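Threonine synthase (Brucella melitensis bv. 1, PDB 4F4F) probably catalyses the last step of threonine biosynthesis, the pyridoxal-phosphate-dependent conversion of O-phospho-L-homoserine and water into L-threonine and phosphate. Local coordinates at residues Ala125-Asp129 and Ala156-Asn162; Ser21-Leu25 and Val131-Arg135; Ser226-Ile232 and Ser319-Arg323. All blocks are in the same frame, centred on the assembly; numbering follows the deposited sequence.

Contact 1: Ala125-Asp129 and Ala156-Asn162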
ATOM      1  N   ALA A 125       0.836  11.247  -5.111  1.00 13.05           N
ATOM      2  CA  ALA A 125       0.946  12.668  -4.708  1.00 13.50           C
ATOM      3  C   ALA A 125       1.100  13.583  -5.952  1.00 13.77           C
ATOM      4  O   ALA A 125       0.499  14.673  -5.995  1.00 14.18           O
ATOM      5  CB  ALA A 125       2.056  12.885  -3.691  1.00 13.84           C
ATOM      6  N   ARG A 126       1.814  13.104  -6.973  1.00 13.55           N
ATOM      7  CA  ARG A 126       2.011  13.855  -8.215  1.00 13.72           C
ATOM      8  C   ARG A 126       0.784  13.856  -9.107  1.00 13.61           C
ATOM      9  O   ARG A 126       0.455  14.878  -9.700  1.00 13.95           O
ATOM     10  CB  ARG A 126       3.253  13.350  -8.981  1.00 13.72           C
ATOM     11  CG  ARG A 126       4.537  13.634  -8.233  1.00 13.86           C
ATOM     12  CD  ARG A 126       5.805  13.064  -8.846  1.00 13.78           C
ATOM     13  NE  ARG A 126       7.020  13.588  -8.206  1.00 14.09           N
ATOM     14  CZ  ARG A 126       7.537  13.110  -7.067  1.00 14.12           C
ATOM     15  NH1 ARG A 126       6.951  12.103  -6.415  1.00 13.84           N
ATOM     16  NH2 ARG A 126       8.634  13.628  -6.565  1.00 14.64           N
ATOM     17  N   MET A 127       0.086  12.734  -9.191  1.00 13.36           N
ATOM     18  CA  MET A 127      -1.155  12.668  -9.951  1.00 13.32           C
ATOM     19  C   MET A 127      -2.170  13.615  -9.326  1.00 13.93           C
ATOM     20  O   MET A 127      -2.850  14.356 -10.023  1.00 14.13           O
ATOM     21  CB  MET A 127      -1.719  11.232  -9.980  1.00 12.73           C
ATOM     22  CG  MET A 127      -0.839  10.279 -10.767  1.00 12.46           C
ATOM     23  SD  MET A 127      -1.627   8.725 -11.134  1.00 11.86           S
ATOM     24  CE  MET A 127      -1.924   8.008  -9.504  1.00 11.79           C
ATOM     25  N   MET A 128      -2.270  13.579  -7.990  1.00 14.58           N
ATOM     26  CA  MET A 128      -3.201  14.433  -7.282  1.00 15.56           C
ATOM     27  C   MET A 128      -2.840  15.905  -7.495  1.00 15.99           C
ATOM     28  O   MET A 128      -3.720  16.721  -7.704  1.00 16.30           O
ATOM     29  CB  MET A 128      -3.243  14.101  -5.799  1.00 16.73           C
ATOM     30  CG  MET A 128      -4.283  14.918  -5.035  1.00 18.15           C
ATOM     31  SD  MET A 128      -4.398  14.507  -3.267  1.00 20.63           S
ATOM     32  CE  MET A 128      -4.608  12.728  -3.309  1.00 19.24           C
ATOM     33  N   ASP A 129      -1.553  16.238  -7.460  1.00 16.31           N
ATOM     34  CA  ASP A 129      -1.114  17.636  -7.667  1.00 17.14           C
ATOM     35  C   ASP A 129      -1.567  18.152  -9.047  1.00 16.96           C
ATOM     36  O   ASP A 129      -2.011  19.290  -9.197  1.00 17.26           O
ATOM     37  CB  ASP A 129       0.404  17.691  -7.551  1.00 18.07           C
ATOM     38  CG  ASP A 129       0.916  18.954  -6.908  1.00 19.31           C
ATOM     39  OD1 ASP A 129       0.331  19.438  -5.921  1.00 19.93           O
ATOM     40  OD2 ASP A 129       1.982  19.406  -7.338  1.00 20.61           O
ATOM     41  N   ALA A 156       6.200  11.847  -0.033  1.00 14.05           N
ATOM     42  CA  ALA A 156       5.504  11.922  -1.317  1.00 14.07           C
ATOM     43  C   ALA A 156       4.894  13.310  -1.550  1.00 13.73           C
ATOM     44  O   ALA A 156       5.012  13.866  -2.635  1.00 13.76           O
ATOM     45  CB  ALA A 156       4.417  10.853  -1.391  1.00 13.61           C
ATOM     46  N   PHE A 157       4.293  13.890  -0.500  1.00 13.57           N
ATOM     47  CA  PHE A 157       3.553  15.161  -0.639  1.00 14.21           C
ATOM     48  C   PHE A 157       4.399  16.389  -0.347  1.00 14.96           C
ATOM     49  O   PHE A 157       4.046  17.483  -0.769  1.00 15.82           O
ATOM     50  CB  PHE A 157       2.300  15.173   0.227  1.00 13.57           C
ATOM     51  CG  PHE A 157       1.173  14.369  -0.349  1.00 13.74           C
ATOM     52  CD1 PHE A 157       0.335  14.921  -1.296  1.00 14.13           C
ATOM     53  CD2 PHE A 157       0.939  13.068   0.072  1.00 13.50           C
ATOM     54  CE1 PHE A 157      -0.723  14.208  -1.823  1.00 14.55           C
ATOM     55  CE2 PHE A 157      -0.130  12.353  -0.442  1.00 14.09           C
ATOM     56  CZ  PHE A 157      -0.965  12.923  -1.381  1.00 14.61           C
ATOM     57  N   GLY A 158       5.521  16.184   0.339  1.00 15.66           N
ATOM     58  CA  GLY A 158       6.511  17.223   0.571  1.00 16.70           C
ATOM     59  C   GLY A 158       6.898  17.879  -0.754  1.00 18.21           C
ATOM     60  O   GLY A 158       7.356  17.239  -1.721  1.00 17.98           O
ATOM     61  N   GLY A 159       6.669  19.171  -0.839  1.00 18.77           N
ATOM     62  CA  GLY A 159       7.128  19.892  -2.007  1.00 20.29           C
ATOM     63  C   GLY A 159       6.193  19.838  -3.173  1.00 20.77           C
ATOM     64  O   GLY A 159       6.530  20.386  -4.211  1.00 22.65           O
ATOM     65  N   ARG A 160       5.009  19.235  -3.029  1.00 19.63           N
ATOM     66  CA  ARG A 160       4.011  19.347  -4.069  1.00 20.45           C
ATOM     67  C   ARG A 160       3.480  20.807  -4.049  1.00 22.05           C
ATOM     68  O   ARG A 160       3.573  21.510  -3.016  1.00 22.93           O
ATOM     69  CB  ARG A 160       2.883  18.305  -3.919  1.00 19.35           C
ATOM     70  CG  ARG A 160       3.323  16.835  -3.869  1.00 18.75           C
ATOM     71  CD  ARG A 160       3.732  16.236  -5.204  1.00 19.20           C
ATOM     72  NE  ARG A 160       4.976  16.808  -5.733  1.00 20.27           N
ATOM     73  CZ  ARG A 160       6.205  16.428  -5.386  1.00 20.86           C
ATOM     74  NH1 ARG A 160       7.241  17.025  -5.957  1.00 22.15           N
ATOM     75  NH2 ARG A 160       6.427  15.445  -4.488  1.00 19.92           N
ATOM     76  N   ASP A 161       2.953  21.261  -5.175  1.00 22.88           N
ATOM     77  CA  ASP A 161       2.521  22.636  -5.306  1.00 25.18           C
ATOM     78  C   ASP A 161       1.130  22.897  -4.687  1.00 23.46           C
ATOM     79  O   ASP A 161       0.907  23.958  -4.117  1.00 23.87           O
ATOM     80  CB  ASP A 161       2.528  23.059  -6.785  1.00 28.11           C
ATOM     81  CG  ASP A 161       3.916  22.894  -7.458  1.00 30.92           C
ATOM     82  OD1 ASP A 161       4.968  22.996  -6.774  1.00 32.21           O
ATOM     83  OD2 ASP A 161       3.949  22.681  -8.695  1.00 33.65           O
ATOM     84  N   ASN A 162       0.215  21.939  -4.794  1.00 21.24           N
ATOM     85  CA  ASN A 162      -1.211  22.193  -4.533  1.00 20.97           C
ATOM     86  C   ASN A 162      -1.770  21.562  -3.243  1.00 19.59           C
ATOM     87  O   ASN A 162      -2.987  21.600  -3.018  1.00 19.12           O
ATOM     88  CB  ASN A 162      -2.037  21.771  -5.752  1.00 21.74           C
ATOM     89  CG  ASN A 162      -1.630  22.545  -6.999  1.00 23.97           C
ATOM     90  OD1 ASN A 162      -1.321  21.980  -8.051  1.00 26.57           O
ATOM     91  ND2 ASN A 162      -1.571  23.826  -6.865  1.00 24.67           N
TER
HETATM   92  O   HOH W   1       3.903  17.664  -8.508  1.00 32.09           O
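Two guanidinium groups, those of Arg126 and Arg160, lie one over the other, with NH2 of Arg126 only 3.5 Å from NH2 of Arg160. Their planes are 35° apart, so the two groups overlap face on but not parallel. Each group has a separate polar partner: Arg126 NH1 is hydrogen-bonded to Gln122 one helical turn back, and Arg160 NH2 donates to Ala156 O at 2.8 Å, within the plane of its guanidinium. Arg160 can reach back to that carbonyl because its chain folds at chi2 (-76°) and again at chi3. It returns over the type II turn from Phe157 to Arg160, which starts on the last residue of helix 148-157.

Just past the turn the Asp129 carboxylate takes two consecutive backbone N-H groups, one on each oxygen. OD1 accepts from Asn162 N at 2.7 Å, and OD2 uses its syn lone pair for Asp161 N at 3.0 Å. A water bonded to OD2 also reaches Arg160 NE, though weakly. The apolar part is compact: Ala125 CB sits over the centre of the Phe157 ring, 3.5 Å from its centroid, a CH-pi contact. Met128 SD approaches the edge of the same ring, 4.0 Å from Phe157 CE1, as a Met-aromatic pair.

Helix 117-134 thus holds the loop between helix 148-157 and strand 163-170 of the parallel sheet. Arg160 NE lies 4.3 Å from Asp129 OD2, beyond salt-bridge range; the nearby positive charge probably favours an ionised Asp129, and the carboxylate in turn may ease the approach of the two arginines.

Contact 2: Ser21-Leu25 and Val131-Arg135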
ATOM      1  N   SER A  21      -9.932  11.034 -12.643  1.00 18.08           N
ATOM      2  CA  SER A  21      -9.565  12.152 -11.818  1.00 19.97           C
ATOM      3  C   SER A  21     -10.480  12.255 -10.625  1.00 20.90           C
ATOM      4  O   SER A  21     -10.030  12.412  -9.493  1.00 21.25           O
ATOM      5  CB  SER A  21      -9.610  13.442 -12.629  1.00 21.72           C
ATOM      6  OG  SER A  21      -8.584  13.404 -13.587  1.00 21.71           O
ATOM      7  N   ASP A  22     -11.771  12.155 -10.874  1.00 21.88           N
ATOM      8  CA  ASP A  22     -12.739  12.187  -9.796  1.00 23.33           C
ATOM      9  C   ASP A  22     -12.564  11.014  -8.860  1.00 22.80           C
ATOM     10  O   ASP A  22     -12.634  11.196  -7.653  1.00 23.20           O
ATOM     11  CB  ASP A  22     -14.165  12.222 -10.360  1.00 24.78           C
ATOM     12  CG  ASP A  22     -14.536  13.568 -10.880  1.00 27.91           C
ATOM     13  OD1 ASP A  22     -14.007  14.536 -10.335  1.00 30.69           O
ATOM     14  OD2 ASP A  22     -15.324  13.674 -11.844  1.00 30.33           O
ATOM     15  N   ALA A  23     -12.348   9.808  -9.399  1.00 21.75           N
ATOM     16  CA  ALA A  23     -12.137   8.657  -8.540  1.00 21.31           C
ATOM     17  C   ALA A  23     -10.933   8.906  -7.638  1.00 23.05           C
ATOM     18  O   ALA A  23     -10.948   8.512  -6.472  1.00 23.16           O
ATOM     19  CB  ALA A  23     -11.959   7.379  -9.333  1.00 19.21           C
ATOM     20  N   LEU A  24      -9.902   9.571  -8.179  1.00 24.48           N
ATOM     21  CA  LEU A  24      -8.702   9.888  -7.415  1.00 25.68           C
ATOM     22  C   LEU A  24      -9.020  10.829  -6.244  1.00 27.84           C
ATOM     23  O   LEU A  24      -8.465  10.674  -5.181  1.00 31.28           O
ATOM     24  CB  LEU A  24      -7.628  10.509  -8.323  1.00 26.85           C
ATOM     25  CG  LEU A  24      -6.275  10.863  -7.679  1.00 27.87           C
ATOM     26  CD1 LEU A  24      -5.146  10.901  -8.688  1.00 28.41           C
ATOM     27  CD2 LEU A  24      -6.365  12.194  -6.945  1.00 30.74           C
ATOM     28  N   LEU A  25      -9.893  11.800  -6.449  1.00 28.36           N
ATOM     29  CA  LEU A  25     -10.211  12.794  -5.424  1.00 30.71           C
ATOM     30  C   LEU A  25     -11.354  12.355  -4.520  1.00 31.58           C
ATOM     31  O   LEU A  25     -11.396  12.706  -3.334  1.00 31.93           O
ATOM     32  CB  LEU A  25     -10.622  14.101  -6.089  1.00 32.81           C
ATOM     33  CG  LEU A  25      -9.522  14.828  -6.853  1.00 34.17           C
ATOM     34  CD1 LEU A  25     -10.116  16.022  -7.571  1.00 35.75           C
ATOM     35  CD2 LEU A  25      -8.396  15.261  -5.912  1.00 35.92           C
ATOM     36  N   VAL A 131      -4.142  16.830 -10.950  1.00 14.47           N
ATOM     37  CA  VAL A 131      -5.605  16.932 -11.008  1.00 14.27           C
ATOM     38  C   VAL A 131      -6.129  18.201 -10.315  1.00 14.59           C
ATOM     39  O   VAL A 131      -7.018  18.896 -10.847  1.00 14.87           O
ATOM     40  CB  VAL A 131      -6.272  15.669 -10.421  1.00 13.94           C
ATOM     41  CG1 VAL A 131      -7.756  15.910 -10.202  1.00 14.06           C
ATOM     42  CG2 VAL A 131      -5.962  14.460 -11.304  1.00 13.42           C
ATOM     43  N   LEU A 132      -5.596  18.499  -9.125  1.00 14.29           N
ATOM     44  CA  LEU A 132      -5.941  19.712  -8.390  1.00 14.94           C
ATOM     45  C   LEU A 132      -5.624  20.973  -9.216  1.00 15.75           C
ATOM     46  O   LEU A 132      -6.473  21.833  -9.354  1.00 16.10           O
ATOM     47  CB  LEU A 132      -5.199  19.759  -7.039  1.00 14.79           C
ATOM     48  CG  LEU A 132      -5.604  18.718  -5.976  1.00 14.36           C
ATOM     49  CD1 LEU A 132      -4.610  18.730  -4.806  1.00 14.42           C
ATOM     50  CD2 LEU A 132      -7.028  18.973  -5.452  1.00 14.45           C
ATOM     51  N   ALA A 133      -4.413  21.071  -9.756  1.00 16.35           N
ATOM     52  CA  ALA A 133      -4.037  22.211 -10.608  1.00 17.44           C
ATOM     53  C   ALA A 133      -5.017  22.387 -11.747  1.00 18.02           C
ATOM     54  O   ALA A 133      -5.425  23.515 -12.050  1.00 18.42           O
ATOM     55  CB  ALA A 133      -2.629  22.052 -11.187  1.00 17.62           C
ATOM     56  N   GLN A 134      -5.362  21.286 -12.409  1.00 18.05           N
ATOM     57  CA  GLN A 134      -6.243  21.368 -13.578  1.00 19.41           C
ATOM     58  C   GLN A 134      -7.616  21.913 -13.216  1.00 19.51           C
ATOM     59  O   GLN A 134      -8.275  22.493 -14.078  1.00 19.15           O
ATOM     60  CB  GLN A 134      -6.380  20.015 -14.320  1.00 20.40           C
ATOM     61  CG  GLN A 134      -5.145  19.621 -15.135  1.00 21.89           C
ATOM     62  CD  GLN A 134      -4.750  20.592 -16.263  1.00 24.32           C
ATOM     63  OE1 GLN A 134      -3.610  21.153 -16.296  1.00 27.20           O
ATOM     64  NE2 GLN A 134      -5.667  20.799 -17.203  1.00 26.61           N
ATOM     65  N   ARG A 135      -8.025  21.758 -11.953  1.00 19.31           N
ATOM     66  CA  ARG A 135      -9.313  22.270 -11.468  1.00 20.98           C
ATOM     67  C   ARG A 135      -9.203  23.536 -10.665  1.00 20.54           C
ATOM     68  O   ARG A 135     -10.189  23.976 -10.108  1.00 19.88           O
ATOM     69  CB  ARG A 135      -9.968  21.251 -10.542  1.00 22.76           C
ATOM     70  CG  ARG A 135     -10.278  19.993 -11.241  1.00 24.74           C
ATOM     71  CD  ARG A 135     -10.840  19.003 -10.258  1.00 26.63           C
ATOM     72  NE  ARG A 135     -11.051  17.791 -11.006  1.00 28.89           N
ATOM     73  CZ  ARG A 135     -11.934  16.858 -10.691  1.00 30.92           C
ATOM     74  NH1 ARG A 135     -12.737  17.015  -9.637  1.00 31.02           N
ATOM     75  NH2 ARG A 135     -12.020  15.780 -11.462  1.00 32.18           N
TER
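Arg135 and Asp22 make the ionic part of this contact, a salt bridge in which both terminal nitrogens of the guanidinium converge on one carboxylate oxygen. NH2 of Arg135 is 2.6 Å from OD1 of Asp22, and NH1 of Arg135 is 2.9 Å from the same OD1. This oxygen lies in the guanidinium plane, where NH1 and NH2 grip it end-on; the carboxylate plane stands at 80° to the guanidinium, unlike the two-by-two pairing of coplanar groups. The arginine chain runs extended from CG to NE, which carries its charged end from the end of helix 117-134 across to helix 20-26. Among the other polar groups, the hydroxyl of Ser21 makes its hydrogen bond with Glu71, outside the two segments.

The apolar contacts lie beside this bridge. Leu25 CD1 meets a face of the Arg135 guanidinium toward its rim, 3.5 Å from NH1 of Arg135, and the same methyl is 3.5 Å from Val131 CG1. With CG1 of Val131 anti to the backbone N (chi1 167°), that branch meets Leu25, while CG2 of Val131 goes to Ser21, 3.6 Å from its OG. The other methyl of Leu25, CD2, touches CD2 of Leu132 at 4.0 Å. Leu24 adds a looser approach to Val131.

Helix 20-26, from the N-terminal family region, packs against the C-terminal end of helix 117-134. Leu24 extends the packing back along that helix to Met127 and Met128, and Leu24 O accepts a hydrogen bond from Asn228 ND2, at the start of helix 229-232; Leu132 touches Asn162, just before strand 163-170.

Contact 3: Ser226-Ile232 and Ser319-Arg323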
ATOM      1  N   SER A 226      -5.512   3.657   2.753  1.00 25.16           N
ATOM      2  CA  SER A 226      -5.167   2.508   2.054  1.00 25.05           C
ATOM      3  C   SER A 226      -6.207   2.195   1.000  1.00 23.82           C
ATOM      4  O   SER A 226      -5.923   1.397   0.120  1.00 24.14           O
ATOM      5  CB  SER A 226      -5.003   1.352   3.083  1.00 25.10           C
ATOM      6  OG  SER A 226      -6.171   1.248   3.911  1.00 27.37           O
ATOM      7  N   ILE A 227      -7.382   2.842   1.053  1.00 23.84           N
ATOM      8  CA  ILE A 227      -8.502   2.490   0.151  1.00 22.79           C
ATOM      9  C   ILE A 227      -8.715   3.338  -1.120  1.00 21.72           C
ATOM     10  O   ILE A 227      -9.560   2.993  -1.956  1.00 20.66           O
ATOM     11  CB  ILE A 227      -9.850   2.328   0.932  1.00 23.16           C
ATOM     12  CG1 ILE A 227     -10.341   3.627   1.599  1.00 23.52           C
ATOM     13  CG2 ILE A 227      -9.736   1.203   1.969  1.00 22.45           C
ATOM     14  CD1 ILE A 227     -10.905   4.655   0.631  1.00 23.36           C
ATOM     15  N   ASN A 228      -7.955   4.410  -1.314  1.00 21.51           N
ATOM     16  CA  ASN A 228      -8.065   5.158  -2.556  1.00 20.82           C
ATOM     17  C   ASN A 228      -7.537   4.259  -3.675  1.00 19.27           C
ATOM     18  O   ASN A 228      -6.549   3.573  -3.490  1.00 18.97           O
ATOM     19  CB  ASN A 228      -7.239   6.447  -2.494  1.00 23.76           C
ATOM     20  CG  ASN A 228      -7.586   7.425  -3.627  1.00 24.80           C
ATOM     21  OD1 ASN A 228      -7.470   7.117  -4.848  1.00 27.37           O
ATOM     22  ND2 ASN A 228      -8.025   8.593  -3.249  1.00 24.64           N
ATOM     23  N   TRP A 229      -8.235   4.241  -4.796  1.00 18.53           N
ATOM     24  CA  TRP A 229      -7.808   3.508  -5.982  1.00 18.56           C
ATOM     25  C   TRP A 229      -6.351   3.836  -6.359  1.00 19.12           C
ATOM     26  O   TRP A 229      -5.661   2.973  -6.813  1.00 17.70           O
ATOM     27  CB  TRP A 229      -8.787   3.741  -7.129  1.00 17.66           C
ATOM     28  CG  TRP A 229      -8.294   3.170  -8.423  1.00 17.30           C
ATOM     29  CD1 TRP A 229      -7.865   3.859  -9.558  1.00 16.92           C
ATOM     30  CD2 TRP A 229      -8.066   1.738  -8.724  1.00 16.47           C
ATOM     31  NE1 TRP A 229      -7.417   2.984 -10.509  1.00 16.73           N
ATOM     32  CE2 TRP A 229      -7.542   1.689 -10.081  1.00 16.24           C
ATOM     33  CE3 TRP A 229      -8.262   0.547  -8.025  1.00 16.06           C
ATOM     34  CZ2 TRP A 229      -7.214   0.500 -10.684  1.00 15.92           C
ATOM     35  CZ3 TRP A 229      -7.947  -0.647  -8.656  1.00 15.75           C
ATOM     36  CH2 TRP A 229      -7.421  -0.666  -9.945  1.00 15.79           C
ATOM     37  N   ALA A 230      -5.836   5.053  -6.091  1.00 21.05           N
ATOM     38  CA  ALA A 230      -4.447   5.406  -6.516  1.00 22.03           C
ATOM     39  C   ALA A 230      -3.363   4.931  -5.546  1.00 23.48           C
ATOM     40  O   ALA A 230      -2.161   4.954  -5.880  1.00 24.86           O
ATOM     41  CB  ALA A 230      -4.331   6.899  -6.793  1.00 23.63           C
ATOM     42  N   ARG A 231      -3.737   4.460  -4.367  1.00 22.74           N
ATOM     43  CA  ARG A 231      -2.779   3.679  -3.580  1.00 23.17           C
ATOM     44  C   ARG A 231      -2.617   2.299  -4.147  1.00 22.17           C
ATOM     45  O   ARG A 231      -1.631   1.602  -3.841  1.00 24.01           O
ATOM     46  CB  ARG A 231      -3.204   3.542  -2.098  1.00 23.88           C
ATOM     47  CG  ARG A 231      -2.964   4.788  -1.269  1.00 24.97           C
ATOM     48  CD  ARG A 231      -1.514   4.908  -0.813  1.00 25.37           C
ATOM     49  NE  ARG A 231      -1.240   3.953   0.243  1.00 25.79           N
ATOM     50  CZ  ARG A 231      -1.529   4.139   1.537  1.00 29.07           C
ATOM     51  NH1 ARG A 231      -2.079   5.272   1.969  1.00 28.98           N
ATOM     52  NH2 ARG A 231      -1.285   3.169   2.422  1.00 30.03           N
ATOM     53  N   ILE A 232      -3.614   1.822  -4.892  1.00 19.59           N
ATOM     54  CA  ILE A 232      -3.500   0.464  -5.416  1.00 17.65           C
ATOM     55  C   ILE A 232      -2.944   0.463  -6.824  1.00 15.53           C
ATOM     56  O   ILE A 232      -2.019  -0.254  -7.126  1.00 14.70           O
ATOM     57  CB  ILE A 232      -4.843  -0.263  -5.399  1.00 17.97           C
ATOM     58  CG1 ILE A 232      -5.293  -0.462  -3.933  1.00 18.81           C
ATOM     59  CG2 ILE A 232      -4.725  -1.606  -6.135  1.00 17.69           C
ATOM     60  CD1 ILE A 232      -6.612  -1.205  -3.842  1.00 19.67           C
ATOM     61  N   SER A 319      -8.762  -3.691   4.741  1.00 15.92           N
ATOM     62  CA  SER A 319      -9.582  -2.631   4.155  1.00 16.52           C
ATOM     63  C   SER A 319      -9.928  -2.841   2.660  1.00 15.40           C
ATOM     64  O   SER A 319     -11.013  -2.496   2.226  1.00 16.57           O
ATOM     65  CB  SER A 319      -8.914  -1.273   4.370  1.00 17.23           C
ATOM     66  OG  SER A 319      -7.803  -1.138   3.488  1.00 17.73           O
ATOM     67  N   ASN A 320      -9.042  -3.442   1.884  1.00 14.44           N
ATOM     68  CA  ASN A 320      -9.315  -3.645   0.464  1.00 13.81           C
ATOM     69  C   ASN A 320      -9.840  -5.019   0.097  1.00 12.97           C
ATOM     70  O   ASN A 320     -10.081  -5.297  -1.070  1.00 12.20           O
ATOM     71  CB  ASN A 320      -8.062  -3.357  -0.333  1.00 14.09           C
ATOM     72  CG  ASN A 320      -7.705  -1.895  -0.301  1.00 14.74           C
ATOM     73  OD1 ASN A 320      -8.449  -1.088  -0.807  1.00 15.68           O
ATOM     74  ND2 ASN A 320      -6.598  -1.546   0.328  1.00 15.77           N
ATOM     75  N   PHE A 321     -10.026  -5.884   1.095  1.00 12.56           N
ATOM     76  CA  PHE A 321     -10.592  -7.231   0.803  1.00 12.55           C
ATOM     77  C   PHE A 321     -11.949  -7.129   0.083  1.00 11.99           C
ATOM     78  O   PHE A 321     -12.269  -7.946  -0.778  1.00 11.67           O
ATOM     79  CB  PHE A 321     -10.724  -8.027   2.095  1.00 13.24           C
ATOM     80  CG  PHE A 321     -11.101  -9.468   1.896  1.00 13.69           C
ATOM     81  CD1 PHE A 321     -10.328 -10.308   1.120  1.00 13.81           C
ATOM     82  CD2 PHE A 321     -12.213  -9.984   2.530  1.00 14.21           C
ATOM     83  CE1 PHE A 321     -10.673 -11.650   0.962  1.00 14.13           C
ATOM     84  CE2 PHE A 321     -12.571 -11.304   2.355  1.00 14.51           C
ATOM     85  CZ  PHE A 321     -11.796 -12.141   1.583  1.00 14.32           C
ATOM     86  N   GLU A 322     -12.707  -6.091   0.415  1.00 11.84           N
ATOM     87  CA  GLU A 322     -13.982  -5.786  -0.236  1.00 11.73           C
ATOM     88  C   GLU A 322     -13.875  -5.696  -1.749  1.00 11.28           C
ATOM     89  O   GLU A 322     -14.819  -6.087  -2.433  1.00 11.21           O
ATOM     90  CB  GLU A 322     -14.606  -4.487   0.340  1.00 11.96           C
ATOM     91  CG  GLU A 322     -15.902  -4.048  -0.342  1.00 11.98           C
ATOM     92  CD  GLU A 322     -16.561  -2.839   0.306  1.00 12.34           C
ATOM     93  OE1 GLU A 322     -16.169  -2.451   1.432  1.00 12.67           O
ATOM     94  OE2 GLU A 322     -17.495  -2.311  -0.307  1.00 12.15           O
ATOM     95  N   ARG A 323     -12.742  -5.224  -2.277  1.00 10.94           N
ATOM     96  CA  ARG A 323     -12.584  -5.164  -3.719  1.00 10.86           C
ATOM     97  C   ARG A 323     -12.577  -6.588  -4.281  1.00 10.80           C
ATOM     98  O   ARG A 323     -13.255  -6.874  -5.299  1.00 10.74           O
ATOM     99  CB  ARG A 323     -11.338  -4.379  -4.127  1.00 10.78           C
ATOM    100  CG  ARG A 323     -11.508  -2.890  -4.064  1.00 10.88           C
ATOM    101  CD  ARG A 323     -10.212  -2.148  -4.393  1.00 10.88           C
ATOM    102  NE  ARG A 323     -10.461  -0.762  -4.800  1.00 10.90           N
ATOM    103  CZ  ARG A 323     -10.257   0.310  -4.043  1.00 11.37           C
ATOM    104  NH1 ARG A 323      -9.778   0.230  -2.803  1.00 11.96           N
ATOM    105  NH2 ARG A 323     -10.537   1.509  -4.507  1.00 11.53           N
TER
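The two segments come closest at Ile227 and Asn320, whose CA atoms are 6.2 Å apart, where a loop leading into the short helix 229-232 passes the beginning of helix 321-328. Arg323 grips Ile227 O with two nitrogens, NH1 of Arg323 at 2.9 Å and NH2 of Arg323 at 3.1 Å from that oxygen. The oxygen lies in the guanidinium plane, and both donors reach it from the same face of the peptide. NH2 also bonds to Tyr35 O, and NH1 weakly to Asn320 OD1. Ile232 CD1 lies against both polar ends, 3.5 Å from Asn320 OD1 and 3.6 Å from Arg323 NH1.

Asn320 ND2 donates to Ser226 O at 3.0 Å, an almost straight bond (168°) that meets the carbonyl from above its plane. The hydroxyls of Ser226 and Ser319 are hydrogen-bonded to each other, OG to OG at 2.9 Å.

Asn320 ND2 bonds also to Asn261 O, and Ser319 N to Asn261 OD1. Asn261 binds the cofactor, so these bonds make the contact a second shell to the pyridoxal phosphate site, consistent with a role in positioning the loop around it. With NH1 and NH2 given to the carbonyls of Ile227 and Tyr35, the buried Arg323 probably keeps its charge.

In the fold
Helix 117-134 is common to contacts 1 and 2: contact 1 uses its middle and contact 2 its C-terminal end, and Leu24 and Asn162 make the two regions touch. Both are partly buried, their centres lie about 17 and 20 Å from the centre of the chain, and both combine apolar packing with charged side chains toward the surface. Contact 3 joins other elements, its centre about 8 Å from that of the chain; none of its touching residues is exposed, and there side chains bond mainly to backbone carbonyls. It still meets the others, through Met127 on Ala230 and through Asn228 at Leu24. Contact 3 borders the cofactor site, whereas contact 2 lies away from it.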